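Local coordinates for N-acetylgalactosaminyltransferase 7 (Homo sapiens, PDB 6IWR), which is a glycosyltransferase that pairs a GT-A-type domain with a ricin-type beta-trefoil lectin domain, at residues I513-T527 against I537-Y550. Numbering follows the deposited sequence.
Sequences INEANQLMQYDQCLT and ITHCNLNEFKEWQY
Asn517 O takes two backbone N-H groups, Trp548 N at 3.1 Å and, more weakly, Glu547 N, where, in the ricin-type beta-trefoil lectin domain, the chain after strand 537-539 comes back against the turn ending at Asn517. Strands 524-527 and 537-539 form an antiparallel hairpin, with Cys525 and Thr538 as its hydrogen-bonded pair: Cys525 N meets Thr538 O at 2.9 Å and Thr538 N returns to Cys525 O. From the same Cys525, a disulfide to Cys540 (chi3 -87°) ties the strand to the start of the loop. The extended Gln518 side chain holds that loop from the other segment, its NE2 giving Glu544 O a bond of 2.9 Å, close to the amide plane, and Asn541 O a weak one. Phe545 turns one ring face to Thr527 CG2, a CH-pi contact 4.0 Å from the Phe545 ring centroid. With chi1 at 168°, Thr527 OG1 lies anti to the backbone N and donates a hydrogen bond to Glu547 OE1 from above the carboxylate plane, while Glu547 OE2 is hydrogen-bonded to His559 NE2. Leu519 CD1 makes a CH-pi contact over the five-membered ring of Trp548, nearly on its normal. At the ring edge, Trp548 NE1 points in plane at Leu526 O, 2.9 Å away, yet arrives above the carbonyl plane, 67° out of it.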
# COMPACT_ATOMS: atom_id res chain seq x y z
N ILE A 513 -23.85 9.58 -4.69
CA ILE A 513 -24.70 9.87 -3.55
C ILE A 513 -25.96 9.02 -3.64
O ILE A 513 -26.62 8.96 -4.69
CB ILE A 513 -25.05 11.36 -3.44
CG1 ILE A 513 -25.55 11.67 -2.03
CG2 ILE A 513 -26.15 11.71 -4.39
CD1 ILE A 513 -25.95 13.07 -1.86
N ASN A 514 -26.29 8.39 -2.52
CA ASN A 514 -27.40 7.48 -2.29
C ASN A 514 -28.73 8.21 -2.17
O ASN A 514 -28.79 9.36 -1.74
CB ASN A 514 -27.22 6.76 -0.96
CG ASN A 514 -26.84 5.38 -1.14
OD1 ASN A 514 -26.94 4.86 -2.25
ND2 ASN A 514 -26.43 4.73 -0.05
N GLU A 515 -29.80 7.48 -2.45
CA GLU A 515 -31.09 7.85 -1.89
C GLU A 515 -31.12 7.70 -0.37
O GLU A 515 -32.03 8.23 0.28
CB GLU A 515 -32.23 7.03 -2.48
CG GLU A 515 -32.63 7.42 -3.89
CD GLU A 515 -33.86 6.66 -4.35
OE1 GLU A 515 -34.27 5.71 -3.64
OE2 GLU A 515 -34.42 7.01 -5.41
N ALA A 516 -30.15 6.99 0.21
CA ALA A 516 -30.04 6.89 1.66
C ALA A 516 -29.17 7.99 2.24
O ALA A 516 -28.86 7.96 3.44
CB ALA A 516 -29.49 5.52 2.06
N ASN A 517 -28.77 8.96 1.43
CA ASN A 517 -27.96 10.06 1.91
C ASN A 517 -26.52 9.62 2.20
O ASN A 517 -25.84 10.20 3.05
CB ASN A 517 -28.61 10.69 3.14
CG ASN A 517 -29.96 11.32 2.82
OD1 ASN A 517 -30.03 12.25 2.02
ND2 ASN A 517 -31.02 10.83 3.44
N GLN A 518 -26.03 8.59 1.51
CA GLN A 518 -24.64 8.17 1.67
C GLN A 518 -23.81 8.70 0.50
O GLN A 518 -24.21 8.57 -0.66
CB GLN A 518 -24.54 6.65 1.78
CG GLN A 518 -25.46 6.02 2.85
CD GLN A 518 -25.28 4.49 2.98
OE1 GLN A 518 -25.52 3.73 2.04
NE2 GLN A 518 -24.87 4.05 4.17
N LEU A 519 -22.68 9.33 0.82
CA LEU A 519 -21.71 9.78 -0.17
C LEU A 519 -20.60 8.74 -0.25
O LEU A 519 -19.80 8.61 0.68
CB LEU A 519 -21.14 11.14 0.22
CG LEU A 519 -21.10 12.25 -0.83
CD1 LEU A 519 -20.14 13.31 -0.38
CD2 LEU A 519 -20.72 11.73 -2.22
N MET A 520 -20.53 8.04 -1.37
CA MET A 520 -19.68 6.87 -1.48
C MET A 520 -18.67 6.88 -2.61
O MET A 520 -18.92 7.36 -3.68
CB MET A 520 -20.57 5.65 -1.61
CG MET A 520 -21.35 5.36 -0.35
SD MET A 520 -22.69 4.20 -0.61
CE MET A 520 -21.78 2.68 -0.64
N GLN A 521 -17.50 6.33 -2.33
CA GLN A 521 -16.53 5.92 -3.33
C GLN A 521 -16.27 4.46 -3.08
O GLN A 521 -15.95 4.08 -1.97
CB GLN A 521 -15.23 6.71 -3.18
CG GLN A 521 -14.13 6.31 -4.14
CD GLN A 521 -12.97 7.27 -4.14
OE1 GLN A 521 -12.02 7.11 -3.40
NE2 GLN A 521 -13.04 8.28 -4.98
N TYR A 522 -16.41 3.63 -4.10
CA TYR A 522 -16.21 2.20 -3.90
C TYR A 522 -17.15 1.68 -2.81
O TYR A 522 -18.35 1.80 -2.92
CB TYR A 522 -14.75 1.86 -3.61
CG TYR A 522 -13.76 2.44 -4.57
CD1 TYR A 522 -13.85 2.20 -5.92
CD2 TYR A 522 -12.72 3.22 -4.11
CE1 TYR A 522 -12.94 2.74 -6.79
CE2 TYR A 522 -11.81 3.76 -4.98
CZ TYR A 522 -11.93 3.52 -6.32
OH TYR A 522 -11.01 4.06 -7.17
N ASP A 523 -16.60 1.03 -1.80
CA ASP A 523 -17.37 0.53 -0.69
C ASP A 523 -17.36 1.49 0.49
O ASP A 523 -17.98 1.23 1.50
CB ASP A 523 -16.86 -0.86 -0.28
CG ASP A 523 -15.44 -0.82 0.26
OD1 ASP A 523 -14.56 -0.24 -0.39
OD2 ASP A 523 -15.21 -1.36 1.35
N GLN A 524 -16.62 2.58 0.37
CA GLN A 524 -16.49 3.56 1.44
C GLN A 524 -17.53 4.66 1.40
O GLN A 524 -18.15 4.90 0.38
CB GLN A 524 -15.10 4.16 1.45
CG GLN A 524 -13.97 3.15 1.33
CD GLN A 524 -13.33 2.82 2.65
OE1 GLN A 524 -12.54 3.58 3.19
NE2 GLN A 524 -13.67 1.67 3.18
N CYS A 525 -17.70 5.33 2.53
CA CYS A 525 -18.53 6.53 2.64
C CYS A 525 -17.75 7.70 3.23
O CYS A 525 -16.78 7.52 3.97
CB CYS A 525 -19.76 6.28 3.51
SG CYS A 525 -20.84 5.22 2.75
N LEU A 526 -18.15 8.91 2.84
CA LEU A 526 -17.62 10.11 3.46
C LEU A 526 -18.47 10.44 4.67
O LEU A 526 -19.69 10.25 4.66
CB LEU A 526 -17.61 11.32 2.51
CG LEU A 526 -17.18 11.27 1.04
CD1 LEU A 526 -16.09 12.27 0.74
CD2 LEU A 526 -16.71 9.90 0.64
N THR A 527 -17.81 10.91 5.73
CA THR A 527 -18.48 11.36 6.94
C THR A 527 -17.65 12.48 7.55
O THR A 527 -16.64 12.90 6.98
CB THR A 527 -18.71 10.22 7.93
OG1 THR A 527 -19.12 10.78 9.19
CG2 THR A 527 -17.43 9.43 8.13
N ILE A 537 -12.95 9.34 4.91
CA ILE A 537 -13.42 8.19 4.14
C ILE A 537 -13.29 6.95 5.02
O ILE A 537 -12.20 6.69 5.54
CB ILE A 537 -12.60 8.01 2.86
CG1 ILE A 537 -13.29 8.58 1.65
CG2 ILE A 537 -12.46 6.55 2.51
CD1 ILE A 537 -13.05 7.70 0.45
N THR A 538 -14.37 6.19 5.18
CA THR A 538 -14.28 4.96 5.96
C THR A 538 -15.16 3.88 5.37
O THR A 538 -15.94 4.12 4.45
CB THR A 538 -14.74 5.10 7.42
OG1 THR A 538 -15.03 6.46 7.72
CG2 THR A 538 -13.69 4.55 8.36
N HIS A 539 -15.06 2.70 5.97
CA HIS A 539 -15.94 1.61 5.59
C HIS A 539 -17.37 1.89 6.04
O HIS A 539 -17.62 2.47 7.11
CB HIS A 539 -15.46 0.28 6.16
CG HIS A 539 -16.27 -0.88 5.69
ND1 HIS A 539 -16.98 -1.69 6.55
CD2 HIS A 539 -16.53 -1.33 4.44
CE1 HIS A 539 -17.62 -2.61 5.85
NE2 HIS A 539 -17.37 -2.42 4.57
N CYS A 540 -18.31 1.42 5.23
CA CYS A 540 -19.69 1.86 5.21
C CYS A 540 -20.61 0.67 5.44
O CYS A 540 -20.35 -0.41 4.92
CB CYS A 540 -19.97 2.53 3.86
SG CYS A 540 -21.21 3.74 4.07
N ASN A 541 -21.69 0.86 6.20
CA ASN A 541 -22.71 -0.18 6.38
C ASN A 541 -24.09 0.43 6.17
O ASN A 541 -24.30 1.63 6.39
CB ASN A 541 -22.64 -0.85 7.76
CG ASN A 541 -21.44 -1.80 7.91
OD1 ASN A 541 -20.97 -2.41 6.94
ND2 ASN A 541 -20.95 -1.93 9.15
N LEU A 542 -25.05 -0.42 5.80
CA LEU A 542 -26.27 0.07 5.16
C LEU A 542 -26.86 1.33 5.82
O LEU A 542 -27.42 2.19 5.13
CB LEU A 542 -27.33 -1.03 5.13
CG LEU A 542 -27.90 -1.12 3.71
CD1 LEU A 542 -29.40 -1.33 3.79
CD2 LEU A 542 -27.56 0.15 2.89
N ASN A 543 -26.75 1.47 7.13
CA ASN A 543 -27.40 2.60 7.77
C ASN A 543 -26.42 3.52 8.46
O ASN A 543 -26.78 4.27 9.38
CB ASN A 543 -28.46 2.09 8.74
CG ASN A 543 -29.44 1.19 8.06
OD1 ASN A 543 -29.87 0.18 8.61
ND2 ASN A 543 -29.78 1.52 6.81
N GLU A 544 -25.18 3.50 8.00
CA GLU A 544 -24.10 4.24 8.62
C GLU A 544 -23.77 5.45 7.76
O GLU A 544 -23.69 5.34 6.53
CB GLU A 544 -22.87 3.35 8.79
CG GLU A 544 -22.50 3.09 10.25
CD GLU A 544 -21.37 2.09 10.40
OE1 GLU A 544 -21.14 1.30 9.44
OE2 GLU A 544 -20.71 2.10 11.47
N PHE A 545 -23.62 6.61 8.40
CA PHE A 545 -23.22 7.82 7.71
C PHE A 545 -24.25 8.26 6.66
O PHE A 545 -23.88 8.79 5.61
CB PHE A 545 -21.84 7.64 7.08
CG PHE A 545 -20.86 6.99 7.99
CD1 PHE A 545 -20.60 7.52 9.23
CD2 PHE A 545 -20.19 5.83 7.61
CE1 PHE A 545 -19.68 6.93 10.07
CE2 PHE A 545 -19.27 5.23 8.45
CZ PHE A 545 -19.02 5.78 9.67
N LYS A 546 -25.54 8.00 6.92
CA LYS A 546 -26.61 8.54 6.09
C LYS A 546 -26.71 10.05 6.30
O LYS A 546 -27.70 10.53 6.85
CB LYS A 546 -27.95 7.88 6.43
CG LYS A 546 -27.99 6.37 6.24
CD LYS A 546 -28.87 5.69 7.30
CE LYS A 546 -30.17 5.14 6.74
NZ LYS A 546 -30.91 6.16 5.94
N GLU A 547 -25.71 10.81 5.86
CA GLU A 547 -25.60 12.14 6.43
C GLU A 547 -25.33 13.26 5.42
O GLU A 547 -24.87 14.34 5.82
CB GLU A 547 -24.51 12.12 7.51
CG GLU A 547 -23.14 11.75 6.98
CD GLU A 547 -22.07 11.79 8.05
OE1 GLU A 547 -22.07 10.91 8.95
OE2 GLU A 547 -21.24 12.73 8.02
N TRP A 548 -25.64 13.07 4.14
CA TRP A 548 -25.43 14.09 3.12
C TRP A 548 -26.69 14.27 2.30
O TRP A 548 -27.41 13.31 2.02
CB TRP A 548 -24.24 13.74 2.18
CG TRP A 548 -22.93 13.56 2.86
CD1 TRP A 548 -22.38 12.38 3.26
CD2 TRP A 548 -22.02 14.59 3.27
NE1 TRP A 548 -21.16 12.61 3.88
CE2 TRP A 548 -20.92 13.96 3.90
CE3 TRP A 548 -22.02 15.99 3.15
CZ2 TRP A 548 -19.83 14.67 4.43
CZ3 TRP A 548 -20.94 16.71 3.67
CH2 TRP A 548 -19.85 16.04 4.30
N GLN A 549 -26.97 15.51 1.92
CA GLN A 549 -27.97 15.74 0.89
C GLN A 549 -27.39 16.70 -0.13
O GLN A 549 -26.72 17.67 0.22
CB GLN A 549 -29.27 16.26 1.48
CG GLN A 549 -29.35 17.73 1.74
CD GLN A 549 -30.78 18.15 2.01
OE1 GLN A 549 -31.71 17.51 1.53
NE2 GLN A 549 -30.95 19.22 2.77
N TYR A 550 -27.63 16.39 -1.40
CA TYR A 550 -27.03 17.07 -2.54
C TYR A 550 -28.13 17.76 -3.32
O TYR A 550 -28.95 17.08 -3.94
CB TYR A 550 -26.27 16.08 -3.44
CG TYR A 550 -25.89 16.63 -4.81
CD1 TYR A 550 -25.25 17.87 -4.93
CD2 TYR A 550 -26.18 15.92 -5.97
CE1 TYR A 550 -24.90 18.39 -6.19
CE2 TYR A 550 -25.82 16.41 -7.22
CZ TYR A 550 -25.18 17.65 -7.33
OH TYR A 550 -24.85 18.14 -8.57